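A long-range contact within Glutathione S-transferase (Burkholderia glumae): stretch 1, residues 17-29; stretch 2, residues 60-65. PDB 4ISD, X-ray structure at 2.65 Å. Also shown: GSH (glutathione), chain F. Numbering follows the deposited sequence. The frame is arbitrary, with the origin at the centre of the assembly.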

ATOM      1  N   VAL A  17      10.691  16.892   3.983  1.00 63.60           N
ATOM      2  CA  VAL A  17      10.252  16.327   5.247  1.00 65.89           C
ATOM      3  C   VAL A  17       9.624  14.941   5.082  1.00 68.46           C
ATOM      4  O   VAL A  17       9.958  14.026   5.835  1.00 74.28           O
ATOM      5  N   SER A  18       8.742  14.787   4.091  1.00 62.73           N
ATOM      6  CA  SER A  18       8.040  13.519   3.852  1.00 58.21           C
ATOM      7  C   SER A  18       8.858  12.231   4.063  1.00 57.18           C
ATOM      8  O   SER A  18       9.924  12.052   3.477  1.00 62.26           O
ATOM      9  N   ALA A  19       8.336  11.330   4.890  1.00 51.52           N
ATOM     10  CA  ALA A  19       8.950  10.026   5.087  1.00 47.34           C
ATOM     11  C   ALA A  19       8.830   9.187   3.826  1.00 55.58           C
ATOM     12  O   ALA A  19       9.564   8.213   3.632  1.00 60.70           O
ATOM     13  N   PHE A  20       7.886   9.556   2.970  1.00 52.98           N
ATOM     14  CA  PHE A  20       7.574   8.741   1.813  1.00 49.67           C
ATOM     15  C   PHE A  20       8.344   9.203   0.597  1.00 48.85           C
ATOM     16  O   PHE A  20       8.712   8.395  -0.255  1.00 50.47           O
ATOM     17  N   ALA A  21       8.588  10.506   0.528  1.00 47.11           N
ATOM     18  CA  ALA A  21       9.464  11.059  -0.484  1.00 41.90           C
ATOM     19  C   ALA A  21      10.831  10.416  -0.300  1.00 43.51           C
ATOM     20  O   ALA A  21      11.444   9.912  -1.252  1.00 44.71           O
ATOM     21  N   MET A  22      11.289  10.408   0.946  1.00 45.85           N
ATOM     22  CA  MET A  22      12.599   9.870   1.279  1.00 44.40           C
ATOM     23  C   MET A  22      12.717   8.407   0.864  1.00 42.26           C
ATOM     24  O   MET A  22      13.764   7.957   0.373  1.00 44.19           O
ATOM     25  N   SER A  23      11.626   7.677   1.037  1.00 39.06           N
ATOM     26  CA  SER A  23      11.582   6.269   0.674  1.00 37.99           C
ATOM     27  C   SER A  23      11.862   6.030  -0.809  1.00 40.29           C
ATOM     28  O   SER A  23      12.645   5.143  -1.161  1.00 41.56           O
ATOM     29  N   ALA A  24      11.223   6.819  -1.672  1.00 36.41           N
ATOM     30  CA  ALA A  24      11.403   6.656  -3.117  1.00 39.77           C
ATOM     31  C   ALA A  24      12.815   7.065  -3.518  1.00 43.91           C
ATOM     32  O   ALA A  24      13.467   6.404  -4.337  1.00 47.71           O
ATOM     33  N   PHE A  25      13.270   8.173  -2.947  1.00 39.48           N
ATOM     34  CA  PHE A  25      14.619   8.646  -3.168  1.00 40.45           C
ATOM     35  C   PHE A  25      15.600   7.531  -2.804  1.00 44.02           C
ATOM     36  O   PHE A  25      16.605   7.329  -3.494  1.00 46.38           O
ATOM     37  N   VAL A  26      15.321   6.807  -1.722  1.00 44.15           N
ATOM     38  CA  VAL A  26      16.273   5.786  -1.273  1.00 44.50           C
ATOM     39  C   VAL A  26      16.328   4.628  -2.258  1.00 45.26           C
ATOM     40  O   VAL A  26      17.397   4.065  -2.503  1.00 45.77           O
ATOM     41  N   VAL A  27      15.184   4.299  -2.861  1.00 48.49           N
ATOM     42  CA  VAL A  27      15.149   3.215  -3.841  1.00 43.58           C
ATOM     43  C   VAL A  27      16.047   3.526  -5.037  1.00 43.49           C
ATOM     44  O   VAL A  27      16.881   2.700  -5.435  1.00 46.75           O
ATOM     45  N   LEU A  28      15.883   4.723  -5.590  1.00 42.36           N
ATOM     46  CA  LEU A  28      16.668   5.160  -6.742  1.00 48.49           C
ATOM     47  C   LEU A  28      18.148   5.114  -6.413  1.00 56.45           C
ATOM     48  O   LEU A  28      18.957   4.589  -7.185  1.00 61.51           O
ATOM     49  N   LYS A  29      18.498   5.647  -5.249  1.00 51.79           N
ATOM     50  CA  LYS A  29      19.890   5.724  -4.869  1.00 48.05           C
ATOM     51  C   LYS A  29      20.509   4.351  -4.644  1.00 49.03           C
ATOM     52  O   LYS A  29      21.627   4.111  -5.074  1.00 51.74           O
ATOM     53  N   ARG A  60      -0.327  13.891  -4.275  1.00 40.65           N
ATOM     54  CA  ARG A  60       0.579  13.792  -3.150  1.00 43.38           C
ATOM     55  C   ARG A  60       2.007  13.529  -3.644  1.00 49.53           C
ATOM     56  O   ARG A  60       2.219  13.016  -4.752  1.00 49.67           O
ATOM     57  N   VAL A  61       2.987  13.926  -2.839  1.00 48.88           N
ATOM     58  CA  VAL A  61       4.372  13.587  -3.121  1.00 43.58           C
ATOM     59  C   VAL A  61       4.671  12.328  -2.318  1.00 42.13           C
ATOM     60  O   VAL A  61       4.079  12.121  -1.259  1.00 40.20           O
ATOM     61  N   PRO A  62       5.566  11.462  -2.820  1.00 42.16           N
ATOM     62  CA  PRO A  62       6.316  11.531  -4.080  1.00 46.58           C
ATOM     63  C   PRO A  62       5.522  11.124  -5.329  1.00 45.35           C
ATOM     64  O   PRO A  62       4.510  10.418  -5.263  1.00 42.96           O
ATOM     65  N   THR A  63       6.009  11.583  -6.475  1.00 45.14           N
ATOM     66  CA  THR A  63       5.571  11.090  -7.768  1.00 42.08           C
ATOM     67  C   THR A  63       6.814  10.834  -8.614  1.00 46.43           C
ATOM     68  O   THR A  63       7.752  11.635  -8.608  1.00 49.20           O
ATOM     69  N   LEU A  64       6.830   9.717  -9.336  1.00 47.82           N
ATOM     70  CA  LEU A  64       7.964   9.382 -10.197  1.00 50.87           C
ATOM     71  C   LEU A  64       7.607   9.594 -11.668  1.00 45.71           C
ATOM     72  O   LEU A  64       6.547   9.179 -12.120  1.00 40.23           O
ATOM     73  N   GLN A  65       8.485  10.263 -12.403  1.00 47.24           N
ATOM     74  CA  GLN A  65       8.386  10.288 -13.852  1.00 51.68           C
ATOM     75  C   GLN A  65       9.511   9.466 -14.466  1.00 56.31           C
ATOM     76  O   GLN A  65      10.691   9.834 -14.381  1.00 61.26           O
TER

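Arg60 opens stretch 2 without touching stretch 1: its CA-to-CB bond points sideways, chi1 is m, and CB1 of glutathione lies over one face of its guanidinium. Val61, also sideways (chi1 m), meets the ligand through its backbone: its N donates to GSH O2 (3.0 Å, 148°) and its O accepts from GSH N2 (2.8 Å, 163°). Val61 O lies 4.4 Å from Ser18 OG, too far for a hydrogen bond; that hydroxyl (chi1 t) instead caps the helix, accepting from Phe20 N at 3.0 Å and Ala21 N at 2.9 Å.

Pro62, preceded by a cis peptide bond, points toward the helix and loses 73 Å² to it, the largest share of any residue here. Its CG meets Phe20 O at 3.6 Å, its CD meets Phe20 CB at 3.9 Å, and its CB meets Ala24 CB at 4.2 Å. Phe20 (chi1 m) starts toward stretch 2, but its ring leads away, CD2 reaching GSH CB1 at 3.7 Å.

Thr63 points away, and the strand's alternation brings Leu64 (chi1 t, chi2 p) back toward the helix. Its CD1 lies 4.4 Å from CD2 of Leu28 (m, t), one turn beyond Ala24. Gln65 is out of reach. With no hydrogen bond crossing between the stretches, their direct contact rests on packing.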

ATOM      1  CB  VAL A  17       9.298  17.286   5.994  1.00 63.09           C
ATOM      2  CG1 VAL A  17       8.760  16.633   7.256  1.00 62.56           C
ATOM      3  CG2 VAL A  17      10.022  18.588   6.332  1.00 57.58           C
ATOM      4  CB  SER A  18       7.436  13.494   2.449  1.00 56.26           C
ATOM      5  OG  SER A  18       6.853  12.225   2.174  1.00 51.27           O
ATOM      6  CB  ALA A  19       8.274   9.318   6.222  1.00 47.00           C
ATOM      7  CB  PHE A  20       6.065   8.729   1.568  1.00 49.19           C
ATOM      8  CG  PHE A  20       5.281   8.247   2.752  1.00 45.63           C
ATOM      9  CD1 PHE A  20       5.518   6.977   3.278  1.00 46.36           C
ATOM     10  CD2 PHE A  20       4.334   9.065   3.364  1.00 38.48           C
ATOM     11  CE1 PHE A  20       4.811   6.519   4.386  1.00 47.53           C
ATOM     12  CE2 PHE A  20       3.620   8.625   4.472  1.00 37.02           C
ATOM     13  CZ  PHE A  20       3.852   7.346   4.984  1.00 44.20           C
ATOM     14  CB  ALA A  21       9.559  12.563  -0.326  1.00 39.89           C
ATOM     15  CB  MET A  22      12.843  10.013   2.770  1.00 45.73           C
ATOM     16  CG  MET A  22      14.138   9.413   3.233  1.00 50.36           C
ATOM     17  SD  MET A  22      14.410   9.807   4.960  1.00 62.20           S
ATOM     18  CE  MET A  22      15.246   8.305   5.422  1.00 83.35           C
ATOM     19  CB  SER A  23      10.222   5.687   1.034  1.00 37.23           C
ATOM     20  OG  SER A  23      10.239   4.285   0.841  1.00 41.74           O
ATOM     21  CB  ALA A  24      10.353   7.467  -3.911  1.00 32.98           C
ATOM     22  CB  PHE A  25      14.880   9.904  -2.325  1.00 30.91           C
ATOM     23  CG  PHE A  25      16.281  10.457  -2.453  1.00 33.03           C
ATOM     24  CD1 PHE A  25      17.357   9.831  -1.826  1.00 34.39           C
ATOM     25  CD2 PHE A  25      16.516  11.619  -3.176  1.00 40.46           C
ATOM     26  CE1 PHE A  25      18.660  10.342  -1.934  1.00 47.75           C
ATOM     27  CE2 PHE A  25      17.801  12.142  -3.289  1.00 51.53           C
ATOM     28  CZ  PHE A  25      18.885  11.500  -2.661  1.00 53.67           C
ATOM     29  CB  VAL A  26      16.006   5.302   0.179  1.00 35.63           C
ATOM     30  CG1 VAL A  26      16.699   3.975   0.448  1.00 29.21           C
ATOM     31  CG2 VAL A  26      16.452   6.372   1.187  1.00 35.73           C
ATOM     32  CB  VAL A  27      13.715   2.909  -4.300  1.00 40.59           C
ATOM     33  CG1 VAL A  27      13.710   1.841  -5.376  1.00 39.28           C
ATOM     34  CG2 VAL A  27      12.892   2.454  -3.124  1.00 41.43           C
ATOM     35  CB  LEU A  28      16.272   6.583  -7.155  1.00 47.95           C
ATOM     36  CG  LEU A  28      14.879   6.760  -7.772  1.00 47.00           C
ATOM     37  CD1 LEU A  28      14.362   8.182  -7.585  1.00 47.74           C
ATOM     38  CD2 LEU A  28      14.906   6.399  -9.261  1.00 47.43           C
ATOM     39  CB  LYS A  29      20.068   6.638  -3.667  1.00 50.88           C
ATOM     40  CG  LYS A  29      20.319   8.077  -4.063  1.00 56.40           C
ATOM     41  CD  LYS A  29      21.746   8.235  -4.557  1.00 66.87           C
ATOM     42  CE  LYS A  29      22.050   9.672  -4.946  1.00 73.23           C
ATOM     43  NZ  LYS A  29      21.126  10.160  -6.004  1.00 74.12           N
ATOM     44  CB  ARG A  60       0.112  12.698  -2.197  1.00 39.78           C
ATOM     45  CG  ARG A  60      -1.316  12.912  -1.703  1.00 42.31           C
ATOM     46  CD  ARG A  60      -1.602  12.091  -0.456  1.00 42.12           C
ATOM     47  NE  ARG A  60      -1.500  10.658  -0.718  1.00 41.59           N
ATOM     48  CZ  ARG A  60      -1.855   9.727   0.159  1.00 41.02           C
ATOM     49  NH1 ARG A  60      -1.750   8.432  -0.146  1.00 33.30           N
ATOM     50  NH2 ARG A  60      -2.329  10.100   1.342  1.00 44.82           N
ATOM     51  CB  VAL A  61       5.333  14.727  -2.716  1.00 44.69           C
ATOM     52  CG1 VAL A  61       5.191  15.923  -3.657  1.00 39.23           C
ATOM     53  CG2 VAL A  61       5.086  15.150  -1.271  1.00 52.43           C
ATOM     54  CB  PRO A  62       7.422  10.503  -3.855  1.00 40.68           C
ATOM     55  CG  PRO A  62       6.720   9.455  -3.022  1.00 35.62           C
ATOM     56  CD  PRO A  62       5.940  10.272  -2.036  1.00 33.78           C
ATOM     57  CB  THR A  63       4.696  12.119  -8.478  1.00 44.69           C
ATOM     58  OG1 THR A  63       3.498  12.332  -7.718  1.00 42.09           O
ATOM     59  CG2 THR A  63       4.346  11.642  -9.887  1.00 41.78           C
ATOM     60  CB  LEU A  64       8.404   7.932  -9.963  1.00 47.44           C
ATOM     61  CG  LEU A  64       9.503   7.353 -10.860  1.00 52.14           C
ATOM     62  CD1 LEU A  64      10.899   7.745 -10.373  1.00 52.29           C
ATOM     63  CD2 LEU A  64       9.371   5.834 -10.974  1.00 52.01           C
ATOM     64  CB  GLN A  65       8.426  11.708 -14.401  1.00 57.44           C
ATOM     65  CG  GLN A  65       8.438  11.716 -15.915  1.00 68.35           C
ATOM     66  CD  GLN A  65       7.845  12.975 -16.509  1.00 75.26           C
ATOM     67  OE1 GLN A  65       7.732  14.004 -15.837  1.00 79.27           O
ATOM     68  NE2 GLN A  65       7.461  12.900 -17.780  1.00 74.34           N
TER
HETATM   69  N1  GSH F 301       0.900   6.259   0.715  1.00 31.99           N
HETATM   70  CA1 GSH F 301       1.500   7.450   0.154  1.00 31.18           C
HETATM   71  C1  GSH F 301       2.874   7.202  -0.406  1.00 39.32           C
HETATM   72  O11 GSH F 301       3.621   6.283   0.041  1.00 38.65           O
HETATM   73  O12 GSH F 301       3.271   7.925  -1.361  1.00 40.50           O
HETATM   74  CB1 GSH F 301       1.478   8.618   1.106  1.00 27.66           C
HETATM   75  CG1 GSH F 301       1.958   9.873   0.359  1.00 29.12           C
HETATM   76  CD1 GSH F 301       1.747  11.111   1.251  1.00 31.73           C
HETATM   77  OE1 GSH F 301       1.083  11.023   2.278  1.00 33.19           O
HETATM   78  N2  GSH F 301       2.350  12.392   0.876  1.00 35.46           N
HETATM   79  CA2 GSH F 301       2.190  13.582   1.681  1.00 42.25           C
HETATM   80  C2  GSH F 301       1.434  14.626   0.917  1.00 43.69           C
HETATM   81  O2  GSH F 301       1.554  14.735  -0.289  1.00 40.05           O
HETATM   82  CB2 GSH F 301       3.525  14.167   2.041  1.00 40.23           C
HETATM   83  SG2 GSH F 301       3.623  14.315   3.808  1.00 79.79           S
HETATM   84  N3  GSH F 301       0.550  15.538   1.603  1.00 46.87           N
HETATM   85  CA3 GSH F 301      -0.156  16.520   0.805  1.00 51.77           C
HETATM   86  C3  GSH F 301      -1.609  16.138   0.811  1.00 58.66           C
HETATM   87  O31 GSH F 301      -1.943  14.946   1.065  1.00 56.18           O
HETATM   88  O32 GSH F 301      -2.491  17.014   0.573  1.00 66.40           O